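Local coordinates for CRISPR-associated protein,CRISPR-associated endonuclease Cas9 (Corynebacterium diphtheriae, PDB 6JOO), which is an RNA-guided, magnesium-dependent CRISPR endonuclease that recognises and cleaves invading double-stranded DNA matching its guide, at residues V818-L823 against R849-F854; D833-V838 against S880-R885; G843-W848 against L861-M866. All blocks are in the same frame, centred on the assembly; numbering follows the deposited sequence.

Contact 1. Residues V818-L823 against R849-F854; sequences VVDDEL and RVDGFF. With nucleotides of chain C; nucleotides of chain B.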
# COMPACT_ATOMS: atom_id res chain seq x y z
N VAL A 818 14.28 15.13 10.49
CA VAL A 818 13.50 14.15 9.75
C VAL A 818 12.77 14.88 8.64
O VAL A 818 12.56 16.09 8.70
CB VAL A 818 12.51 13.37 10.66
CG1 VAL A 818 11.11 13.95 10.57
CG2 VAL A 818 12.52 11.90 10.32
N VAL A 819 12.41 14.13 7.60
CA VAL A 819 11.72 14.73 6.47
C VAL A 819 10.37 15.27 6.93
O VAL A 819 9.67 14.64 7.72
CB VAL A 819 11.56 13.70 5.33
CG1 VAL A 819 10.48 14.13 4.35
CG2 VAL A 819 12.88 13.52 4.61
N ASP A 820 10.03 16.46 6.43
CA ASP A 820 8.84 17.22 6.81
C ASP A 820 8.98 17.88 8.18
O ASP A 820 7.98 18.26 8.79
CB ASP A 820 7.58 16.35 6.77
CG ASP A 820 7.08 16.12 5.35
OD1 ASP A 820 7.18 17.08 4.55
OD2 ASP A 820 6.62 15.01 5.02
N ASP A 821 10.21 18.04 8.67
CA ASP A 821 10.45 18.90 9.82
C ASP A 821 10.45 20.36 9.38
O ASP A 821 10.88 20.70 8.27
CB ASP A 821 11.78 18.56 10.49
CG ASP A 821 11.60 17.98 11.89
OD1 ASP A 821 10.56 18.27 12.52
OD2 ASP A 821 12.49 17.23 12.35
N GLU A 822 9.97 21.21 10.27
CA GLU A 822 9.85 22.64 10.02
C GLU A 822 11.05 23.37 10.60
O GLU A 822 11.41 23.16 11.77
CB GLU A 822 8.55 23.19 10.62
CG GLU A 822 8.47 24.71 10.66
CD GLU A 822 7.18 25.20 11.30
OE1 GLU A 822 6.29 24.37 11.56
OE2 GLU A 822 7.07 26.42 11.54
N LEU A 823 11.65 24.25 9.80
CA LEU A 823 12.78 25.06 10.23
C LEU A 823 12.42 26.53 10.17
O LEU A 823 11.65 26.96 9.31
CB LEU A 823 14.02 24.82 9.36
CG LEU A 823 14.55 23.40 9.21
CD1 LEU A 823 15.78 23.43 8.33
CD2 LEU A 823 14.85 22.79 10.56
N ARG A 849 10.83 24.02 5.14
CA ARG A 849 10.48 22.62 5.39
C ARG A 849 11.57 21.71 4.85
O ARG A 849 12.11 21.94 3.77
CB ARG A 849 9.14 22.27 4.73
CG ARG A 849 8.71 20.83 4.92
CD ARG A 849 7.54 20.48 4.02
NE ARG A 849 7.80 20.85 2.63
CZ ARG A 849 7.07 21.71 1.94
NH1 ARG A 849 7.39 21.98 0.68
NH2 ARG A 849 6.02 22.30 2.50
N VAL A 850 11.87 20.66 5.60
CA VAL A 850 12.90 19.69 5.23
C VAL A 850 12.25 18.64 4.33
O VAL A 850 11.46 17.82 4.80
CB VAL A 850 13.54 19.05 6.46
CG1 VAL A 850 14.54 17.97 6.05
CG2 VAL A 850 14.21 20.12 7.31
N ASP A 851 12.59 18.66 3.04
CA ASP A 851 12.04 17.71 2.09
C ASP A 851 12.98 16.55 1.77
O ASP A 851 12.52 15.54 1.23
CB ASP A 851 11.65 18.42 0.79
CG ASP A 851 10.34 19.18 0.91
OD1 ASP A 851 9.49 18.78 1.73
OD2 ASP A 851 10.16 20.19 0.20
N GLY A 852 14.26 16.68 2.08
CA GLY A 852 15.21 15.62 1.81
C GLY A 852 16.57 15.95 2.36
O GLY A 852 16.83 17.06 2.83
N PHE A 853 17.45 14.95 2.31
CA PHE A 853 18.85 15.08 2.69
C PHE A 853 19.64 14.91 1.39
O PHE A 853 19.94 13.80 0.96
CB PHE A 853 19.24 14.05 3.73
CG PHE A 853 18.28 13.97 4.88
CD1 PHE A 853 17.75 15.11 5.44
CD2 PHE A 853 17.91 12.74 5.41
CE1 PHE A 853 16.86 15.05 6.49
CE2 PHE A 853 17.02 12.66 6.46
CZ PHE A 853 16.50 13.82 7.01
N PHE A 854 19.96 16.04 0.75
CA PHE A 854 20.42 16.02 -0.63
C PHE A 854 21.77 15.33 -0.77
O PHE A 854 21.91 14.33 -1.47
CB PHE A 854 20.48 17.46 -1.16
CG PHE A 854 20.73 17.55 -2.64
CD1 PHE A 854 19.69 17.34 -3.54
CD2 PHE A 854 21.99 17.86 -3.14
CE1 PHE A 854 19.91 17.42 -4.91
CE2 PHE A 854 22.21 17.95 -4.50
CZ PHE A 854 21.17 17.73 -5.38
P DG C 3 16.81 13.26 -0.80
OP1 DG C 3 16.99 13.03 0.65
OP2 DG C 3 16.70 14.65 -1.30
O5' DG C 3 17.98 12.55 -1.64
C5' DG C 3 18.54 11.31 -1.21
C4' DG C 3 19.17 10.55 -2.38
O4' DG C 3 18.43 10.83 -3.58
C3' DG C 3 20.62 10.90 -2.68
O3' DG C 3 21.46 9.91 -2.12
C2' DG C 3 20.72 10.90 -4.20
C1' DG C 3 19.27 10.89 -4.69
N9 DG C 3 18.92 12.09 -5.45
C8 DG C 3 18.26 13.19 -4.97
N7 DG C 3 18.08 14.11 -5.88
C5 DG C 3 18.67 13.59 -7.02
C6 DG C 3 18.79 14.13 -8.32
O6 DG C 3 18.38 15.23 -8.73
N1 DG C 3 19.45 13.27 -9.18
C2 DG C 3 19.93 12.03 -8.84
N2 DG C 3 20.54 11.34 -9.81
N3 DG C 3 19.83 11.51 -7.62
C4 DG C 3 19.19 12.34 -6.77
P DT C 4 23.04 10.17 -1.97
OP1 DT C 4 23.58 9.13 -1.08
OP2 DT C 4 23.22 11.60 -1.65
O5' DT C 4 23.62 9.91 -3.44
C5' DT C 4 23.56 8.60 -3.99
C4' DT C 4 24.13 8.58 -5.40
O4' DT C 4 23.39 9.49 -6.25
C3' DT C 4 25.60 8.97 -5.51
O3' DT C 4 26.27 8.04 -6.33
C2' DT C 4 25.56 10.36 -6.15
C1' DT C 4 24.30 10.29 -6.99
N1 DT C 4 23.65 11.63 -7.22
C2 DT C 4 23.54 12.12 -8.50
O2 DT C 4 23.94 11.52 -9.49
N3 DT C 4 22.93 13.34 -8.60
C4 DT C 4 22.43 14.11 -7.56
O4 DT C 4 21.90 15.20 -7.75
C5 DT C 4 22.58 13.54 -6.25
C7 DT C 4 22.08 14.29 -5.04
C6 DT C 4 23.18 12.35 -6.14
P G B 77 -0.51 7.10 11.13
OP1 G B 77 -0.02 6.35 12.32
OP2 G B 77 -1.03 8.48 11.28
O5' G B 77 0.64 7.19 10.02
C5' G B 77 1.88 6.50 10.19
C4' G B 77 3.05 7.45 10.33
O4' G B 77 3.10 8.34 9.19
C3' G B 77 3.05 8.35 11.57
O3' G B 77 4.38 8.51 12.04
C2' G B 77 2.55 9.68 11.02
O2' G B 77 2.94 10.81 11.77
C1' G B 77 3.18 9.68 9.64
N9 G B 77 2.52 10.54 8.66
C8 G B 77 1.17 10.68 8.44
N7 G B 77 0.91 11.54 7.49
C5 G B 77 2.16 11.99 7.07
C6 G B 77 2.51 12.92 6.07
O6 G B 77 1.76 13.57 5.33
N1 G B 77 3.89 13.08 5.97
C2 G B 77 4.82 12.42 6.75
N2 G B 77 6.11 12.70 6.51
N3 G B 77 4.50 11.54 7.68
C4 G B 77 3.16 11.38 7.79

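Contact 2. Residues D833-V838 against S880-R885; sequences DQVKAV and SKIIDR. With nucleotides of chain C.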
# COMPACT_ATOMS: atom_id res chain seq x y z
N ASP A 833 21.56 33.41 -4.70
CA ASP A 833 21.02 34.46 -5.56
C ASP A 833 19.59 34.15 -5.99
O ASP A 833 18.74 35.04 -6.02
CB ASP A 833 21.92 34.65 -6.78
CG ASP A 833 23.15 35.50 -6.47
OD1 ASP A 833 23.27 35.96 -5.32
OD2 ASP A 833 23.98 35.71 -7.38
N GLN A 834 19.31 32.88 -6.31
CA GLN A 834 17.95 32.54 -6.74
C GLN A 834 16.97 32.57 -5.57
O GLN A 834 15.79 32.86 -5.78
CB GLN A 834 17.94 31.17 -7.42
CG GLN A 834 18.50 30.04 -6.59
CD GLN A 834 18.44 28.72 -7.32
OE1 GLN A 834 18.10 28.68 -8.51
NE2 GLN A 834 18.76 27.64 -6.63
N VAL A 835 17.44 32.29 -4.35
CA VAL A 835 16.59 32.46 -3.18
C VAL A 835 16.23 33.93 -3.00
O VAL A 835 15.06 34.28 -2.79
CB VAL A 835 17.27 31.89 -1.92
CG1 VAL A 835 16.52 32.33 -0.67
CG2 VAL A 835 17.33 30.37 -1.98
N LYS A 836 17.23 34.81 -3.10
CA LYS A 836 16.97 36.24 -2.95
C LYS A 836 16.05 36.75 -4.04
O LYS A 836 15.21 37.62 -3.80
CB LYS A 836 18.29 37.01 -2.93
CG LYS A 836 19.03 36.90 -1.61
CD LYS A 836 20.48 37.34 -1.75
CE LYS A 836 21.19 37.26 -0.41
NZ LYS A 836 22.67 37.39 -0.57
N ALA A 837 16.19 36.22 -5.26
CA ALA A 837 15.27 36.59 -6.33
C ALA A 837 13.85 36.16 -6.00
O ALA A 837 12.90 36.89 -6.26
CB ALA A 837 15.73 35.97 -7.65
N VAL A 838 13.69 34.96 -5.42
CA VAL A 838 12.39 34.57 -4.90
C VAL A 838 11.97 35.51 -3.77
O VAL A 838 10.85 36.02 -3.76
CB VAL A 838 12.41 33.10 -4.43
CG1 VAL A 838 11.10 32.73 -3.76
CG2 VAL A 838 12.69 32.16 -5.60
N SER A 880 10.29 28.36 -9.69
CA SER A 880 10.23 26.94 -10.02
C SER A 880 11.44 26.19 -9.47
O SER A 880 11.34 25.02 -9.09
CB SER A 880 10.14 26.76 -11.54
OG SER A 880 8.79 26.77 -11.98
N LYS A 881 12.60 26.86 -9.42
CA LYS A 881 13.79 26.23 -8.85
C LYS A 881 13.65 26.02 -7.35
O LYS A 881 14.02 24.97 -6.82
CB LYS A 881 15.03 27.07 -9.16
CG LYS A 881 15.41 27.10 -10.64
CD LYS A 881 15.90 25.75 -11.13
CE LYS A 881 15.84 25.64 -12.65
NZ LYS A 881 14.45 25.78 -13.16
N ILE A 882 13.11 27.01 -6.64
CA ILE A 882 13.10 26.96 -5.19
C ILE A 882 11.88 26.20 -4.66
O ILE A 882 11.98 25.48 -3.66
CB ILE A 882 13.18 28.39 -4.62
CG1 ILE A 882 14.55 28.99 -4.89
CG2 ILE A 882 12.88 28.41 -3.12
CD1 ILE A 882 15.71 28.17 -4.34
N ILE A 883 10.73 26.34 -5.31
CA ILE A 883 9.48 25.77 -4.82
C ILE A 883 9.18 24.41 -5.45
O ILE A 883 8.63 23.53 -4.78
CB ILE A 883 8.32 26.77 -5.07
CG1 ILE A 883 8.71 28.16 -4.55
CG2 ILE A 883 7.03 26.27 -4.42
CD1 ILE A 883 7.59 29.18 -4.66
N ASP A 884 9.54 24.21 -6.72
CA ASP A 884 9.18 22.96 -7.41
C ASP A 884 10.32 21.97 -7.37
O ASP A 884 10.23 20.91 -6.71
CB ASP A 884 8.75 23.26 -8.86
CG ASP A 884 8.18 22.03 -9.58
OD1 ASP A 884 8.13 20.92 -9.00
OD2 ASP A 884 7.78 22.18 -10.75
N ARG A 885 11.43 22.27 -8.05
CA ARG A 885 12.52 21.31 -8.15
C ARG A 885 13.79 22.06 -8.52
O ARG A 885 13.76 22.90 -9.42
CB ARG A 885 12.19 20.23 -9.19
CG ARG A 885 13.30 19.24 -9.47
CD ARG A 885 12.86 18.24 -10.52
NE ARG A 885 13.88 17.23 -10.74
CZ ARG A 885 14.01 16.12 -10.02
NH1 ARG A 885 13.17 15.88 -9.02
NH2 ARG A 885 14.97 15.25 -10.29
O5' DG C 1 9.68 16.87 -7.53
C5' DG C 1 8.71 16.55 -6.55
C4' DG C 1 9.02 15.21 -5.90
O4' DG C 1 8.78 14.15 -6.86
C3' DG C 1 10.46 15.05 -5.46
O3' DG C 1 10.59 15.46 -4.12
C2' DG C 1 10.71 13.55 -5.62
C1' DG C 1 9.83 13.21 -6.82
N9 DG C 1 10.53 13.25 -8.10
C8 DG C 1 10.40 14.21 -9.08
N7 DG C 1 11.14 13.99 -10.13
C5 DG C 1 11.79 12.80 -9.85
C6 DG C 1 12.72 12.05 -10.62
O6 DG C 1 13.16 12.31 -11.75
N1 DG C 1 13.14 10.90 -9.96
C2 DG C 1 12.71 10.52 -8.71
N2 DG C 1 13.23 9.38 -8.23
N3 DG C 1 11.84 11.20 -7.97
C4 DG C 1 11.43 12.33 -8.60
P DG C 2 12.00 16.00 -3.58
OP1 DG C 2 11.75 16.54 -2.22
OP2 DG C 2 12.57 16.88 -4.62
O5' DG C 2 12.91 14.68 -3.46
C5' DG C 2 12.69 13.77 -2.40
C4' DG C 2 13.47 12.48 -2.62
O4' DG C 2 13.15 11.95 -3.93
C3' DG C 2 14.98 12.63 -2.60
O3' DG C 2 15.47 12.49 -1.27
C2' DG C 2 15.43 11.46 -3.48
C1' DG C 2 14.31 11.39 -4.51
N9 DG C 2 14.59 12.09 -5.77
C8 DG C 2 14.14 13.34 -6.14
N7 DG C 2 14.54 13.71 -7.32
C5 DG C 2 15.30 12.64 -7.77
C6 DG C 2 15.99 12.46 -8.99
O6 DG C 2 16.08 13.24 -9.95
N1 DG C 2 16.64 11.22 -9.04
C2 DG C 2 16.61 10.29 -8.04
N2 DG C 2 17.29 9.16 -8.27
N3 DG C 2 15.97 10.44 -6.89
C4 DG C 2 15.34 11.63 -6.83

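Contact 3. Residues G843-W848 against L861-M866; sequences GTIRRW and LRPLQM. With nucleotides of chain C.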
# COMPACT_ATOMS: atom_id res chain seq x y z
N GLY A 843 8.90 38.31 -0.77
CA GLY A 843 9.11 38.64 0.63
C GLY A 843 10.06 37.66 1.30
O GLY A 843 10.28 36.53 0.84
N THR A 844 10.65 38.11 2.40
CA THR A 844 11.60 37.28 3.13
C THR A 844 10.94 36.00 3.61
O THR A 844 9.85 36.02 4.19
CB THR A 844 12.17 38.07 4.32
OG1 THR A 844 12.82 39.25 3.84
CG2 THR A 844 13.16 37.22 5.10
N ILE A 845 11.61 34.87 3.36
CA ILE A 845 11.10 33.55 3.72
C ILE A 845 11.94 33.02 4.87
O ILE A 845 13.11 32.67 4.68
CB ILE A 845 11.14 32.59 2.52
CG1 ILE A 845 10.51 33.24 1.29
CG2 ILE A 845 10.44 31.28 2.87
CD1 ILE A 845 10.70 32.46 0.01
N ARG A 846 11.36 32.97 6.07
CA ARG A 846 12.08 32.47 7.23
C ARG A 846 11.57 31.13 7.73
O ARG A 846 12.22 30.53 8.59
CB ARG A 846 12.03 33.50 8.37
CG ARG A 846 10.63 33.94 8.77
CD ARG A 846 10.68 35.16 9.68
NE ARG A 846 11.40 34.91 10.93
CZ ARG A 846 10.83 34.52 12.06
NH1 ARG A 846 11.56 34.31 13.14
NH2 ARG A 846 9.51 34.33 12.10
N ARG A 847 10.45 30.63 7.20
CA ARG A 847 9.93 29.32 7.58
C ARG A 847 10.12 28.35 6.42
O ARG A 847 9.55 28.54 5.34
CB ARG A 847 8.45 29.42 7.96
CG ARG A 847 8.19 30.25 9.20
CD ARG A 847 6.97 29.75 9.97
NE ARG A 847 6.50 30.73 10.95
CZ ARG A 847 6.89 30.78 12.22
NH1 ARG A 847 6.41 31.72 13.02
NH2 ARG A 847 7.76 29.89 12.69
N TRP A 848 10.93 27.31 6.65
CA TRP A 848 11.27 26.34 5.63
C TRP A 848 10.92 24.93 6.11
O TRP A 848 10.75 24.69 7.30
CB TRP A 848 12.76 26.41 5.27
CG TRP A 848 13.16 27.72 4.67
CD1 TRP A 848 13.43 28.88 5.34
CD2 TRP A 848 13.34 28.01 3.28
NE1 TRP A 848 13.76 29.87 4.45
CE2 TRP A 848 13.71 29.37 3.18
CE3 TRP A 848 13.22 27.26 2.10
CZ2 TRP A 848 13.96 29.98 1.95
CZ3 TRP A 848 13.47 27.87 0.89
CH2 TRP A 848 13.84 29.22 0.82
N LEU A 861 15.69 21.98 1.11
CA LEU A 861 14.67 22.78 1.77
C LEU A 861 13.80 23.48 0.74
O LEU A 861 14.27 23.87 -0.34
CB LEU A 861 15.29 23.82 2.70
CG LEU A 861 16.33 23.30 3.69
CD1 LEU A 861 16.82 24.43 4.58
CD2 LEU A 861 15.77 22.16 4.52
N ARG A 862 12.53 23.66 1.08
CA ARG A 862 11.56 24.37 0.29
C ARG A 862 10.76 25.30 1.20
O ARG A 862 10.67 25.05 2.40
CB ARG A 862 10.60 23.41 -0.43
CG ARG A 862 11.23 22.64 -1.57
CD ARG A 862 10.17 21.98 -2.44
NE ARG A 862 10.75 21.21 -3.54
CZ ARG A 862 11.03 19.91 -3.47
NH1 ARG A 862 10.78 19.24 -2.35
NH2 ARG A 862 11.55 19.29 -4.52
N PRO A 863 10.22 26.38 0.65
CA PRO A 863 9.40 27.27 1.48
C PRO A 863 8.21 26.52 2.07
O PRO A 863 7.50 25.80 1.36
CB PRO A 863 8.96 28.36 0.49
CG PRO A 863 10.01 28.35 -0.57
CD PRO A 863 10.42 26.91 -0.71
N LEU A 864 8.00 26.70 3.37
CA LEU A 864 6.99 25.91 4.07
C LEU A 864 5.57 26.26 3.62
O LEU A 864 4.74 25.36 3.44
CB LEU A 864 7.12 26.10 5.59
CG LEU A 864 6.00 25.57 6.49
CD1 LEU A 864 5.80 24.07 6.33
CD2 LEU A 864 6.26 25.92 7.95
N GLN A 865 5.29 27.54 3.42
CA GLN A 865 3.93 28.03 3.22
C GLN A 865 3.55 28.16 1.75
O GLN A 865 2.57 28.85 1.44
CB GLN A 865 3.75 29.38 3.94
CG GLN A 865 3.99 29.34 5.44
CD GLN A 865 4.12 30.72 6.05
OE1 GLN A 865 4.37 31.70 5.35
NE2 GLN A 865 3.94 30.80 7.37
N MSE A 866 4.28 27.53 0.84
CA MSE A 866 3.99 27.71 -0.58
C MSE A 866 3.78 26.40 -1.33
O MSE A 866 4.30 25.35 -0.95
CB MSE A 866 5.11 28.51 -1.24
CG MSE A 866 5.28 29.87 -0.64
SE MSE A 866 6.86 30.79 -1.25
CE MSE A 866 7.08 31.99 0.27
P DG C 2 12.00 16.00 -3.58
OP1 DG C 2 11.75 16.54 -2.22
OP2 DG C 2 12.57 16.88 -4.62
O5' DG C 2 12.91 14.68 -3.46
C5' DG C 2 12.69 13.77 -2.40
C4' DG C 2 13.47 12.48 -2.62
O4' DG C 2 13.15 11.95 -3.93
C3' DG C 2 14.98 12.63 -2.60
O3' DG C 2 15.47 12.49 -1.27
C2' DG C 2 15.43 11.46 -3.48
C1' DG C 2 14.31 11.39 -4.51
N9 DG C 2 14.59 12.09 -5.77
C8 DG C 2 14.14 13.34 -6.14
N7 DG C 2 14.54 13.71 -7.32
C5 DG C 2 15.30 12.64 -7.77
C6 DG C 2 15.99 12.46 -8.99
O6 DG C 2 16.08 13.24 -9.95
N1 DG C 2 16.64 11.22 -9.04
C2 DG C 2 16.61 10.29 -8.04
N2 DG C 2 17.29 9.16 -8.27
N3 DG C 2 15.97 10.44 -6.89
C4 DG C 2 15.34 11.63 -6.83

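Contact 1. Residues V818-L823 against R849-F854
Asp820 and Arg849 lie side by side and point the same way where the turn leading into strand 822-824 lies against strand 847-855, in the antiparallel sheet of the Cas9 C-terminal domain, in the C-terminal part of this fusion. Their flat ends do not pair: carboxylate and guanidinium planes stand 77° apart, and Asp820 OD1 touches the methylene Arg849 CD at 3.5 Å. The Arg849 chain bends at chi3 (51°), which places NE where it forms a salt bridge with Asp851 OD1 at 2.8 Å. The other oxygen of Asp820, OD2, accepts a hydrogen bond from N2 of G77 of chain B, the guide RNA, at 2.8 Å.

Val850 is gripped through its backbone. Asp820 N donates to Val850 O at 2.6 Å, and Val850 N donates to Asp821 O at 2.8 Å, so the type II turn Val818-Asp821 sits directly against this strand. Beyond it, Glu822 and Arg849 form an antiparallel non-hydrogen-bonded pair. Val850 CG2, anti to the carbonyl carbon, reaches Leu823 CD1 at 3.8 Å as the two side chains cross. Farther along, the Phe853 ring meets Val818 CA at its edge, through CZ.

Asp851 and Gly852 both face Arg860 in a classic beta bulge. Just past it, Phe853 N donates to OP1 of DG3 of chain C at 2.6 Å, a direct backbone contact to the DNA phosphate. Next door, the methyl C7 of DT4 of chain C sits 3.5 Å above one face of the Phe854 ring, offset toward the rim.

Contact 2. Residues D833-V838 against S880-R885
Ile882 of helix 877-884 packs against Val835 and Val838 of helix 833-842. Its CD1 touches Val835 CG2 at 3.6 Å, the two side chains crossing at about a right angle, while its CG1 obliquely meets Val838 CG2 at 3.7 Å. Gln834 completes this shell. Its CG takes the crowded position between backbone N and carbonyl carbon (chi1 56°), and the extended chain beyond it runs across Lys881, bringing OE1 to 3.5 Å from Lys881 CB. NE2 of the same amide comes near Ile882 CD1, the two side chains crossing obliquely, so an apolar centre has a polar flank.

The helices cross steeply: their short segments have axes 9.7 Å apart at closest approach and N-to-C directions 85° apart, so few residues of each meet. Around it, Val838 also packs on Ile845 and Val835 on Trp888.

Helix 877-884 includes a wider pi-type turn at 880-884, in which Ser880 O accepts from both Asp884 N and Arg885 N. Arg885, whose N-H is held by that carbonyl, extends its side chain from CG to NE toward the DNA. Its NH1 donates to N7 of DG2 of chain C at 3.1 Å; NH2 approaches O6 of that base at a doubtfully short distance, and N7 of DG1 of chain C lies over one guanidinium face. Arginine against the N7/O6 edge of guanine is typical of major-groove readout, consistent here with recognition of the PAM.

Contact 3. Residues G843-W848 against L861-M866
Leu864 N donates to Arg847 O at 3.1 Å, the hydrogen bond between the two segments. It ties the residue just after strand 858-863 to the start of strand 847-855, the two arms of a beta hairpin. Beside it, Trp848 and Pro863 form an antiparallel non-hydrogen-bonded pair whose side chains diverge.

Although the first bond of the Trp848 side chain leads away, the indole bends back across the partner strand. CG stands anti to the carbonyl carbon (chi1 -63°), and the benzo side of the ring meets the chain obliquely: CZ3 lies 3.6 Å from Pro863 CD, and CE3 touches the Arg862-Pro863 peptide. The pyrrole N-H is used inside its own segment, as NE1 donates to Ile845 O at 2.9 Å from above the carbonyl plane. Ile845 CG2 lies over one face of this indole, 3.7 Å above the plane and offset toward the rim. The same isoleucine reaches the selenomethionine Met866 tip to tip, CD1 to CE at 3.7 Å.

The polar side chains have partners beyond the two segments. Gln865 NE2, bonded to Asp642, comes near Arg847 CD while the two side chains cross. Arg862 leaves the hairpin as an extended chain and donates NH1 to OP1 and NH2 to OP2 of DG2 of chain C, at 2.9 and 2.6 Å; Asp851 also pairs with NH1. The buried packing of Trp848 on Pro863 adjoins Arg862, whose two terminal nitrogens grip one phosphate; its charge is probably shared between that phosphate and Asp851.

All three contacts are largely buried within the Cas9 C-terminal domain, but they differ in chemistry. Contacts 1 and 3 share strand 847-855, lying in one antiparallel sheet with their centres about 12 Å apart; both rest on backbone hydrogen bonds, and the Asp851-Arg862 salt bridge joins them. Contact 2 lies farther from the centre of the chain than contact 1, and its helices meet through apolar side chains with one amide beside them. It abuts contact 3, where Arg862 packs against the carbonyl oxygens of residues 882-884. Each meets nucleic acid differently: contact 1 DNA by a backbone N-H and a ring and RNA through a carboxylate, contact 2 DNA at base edges, contact 3 at a phosphate.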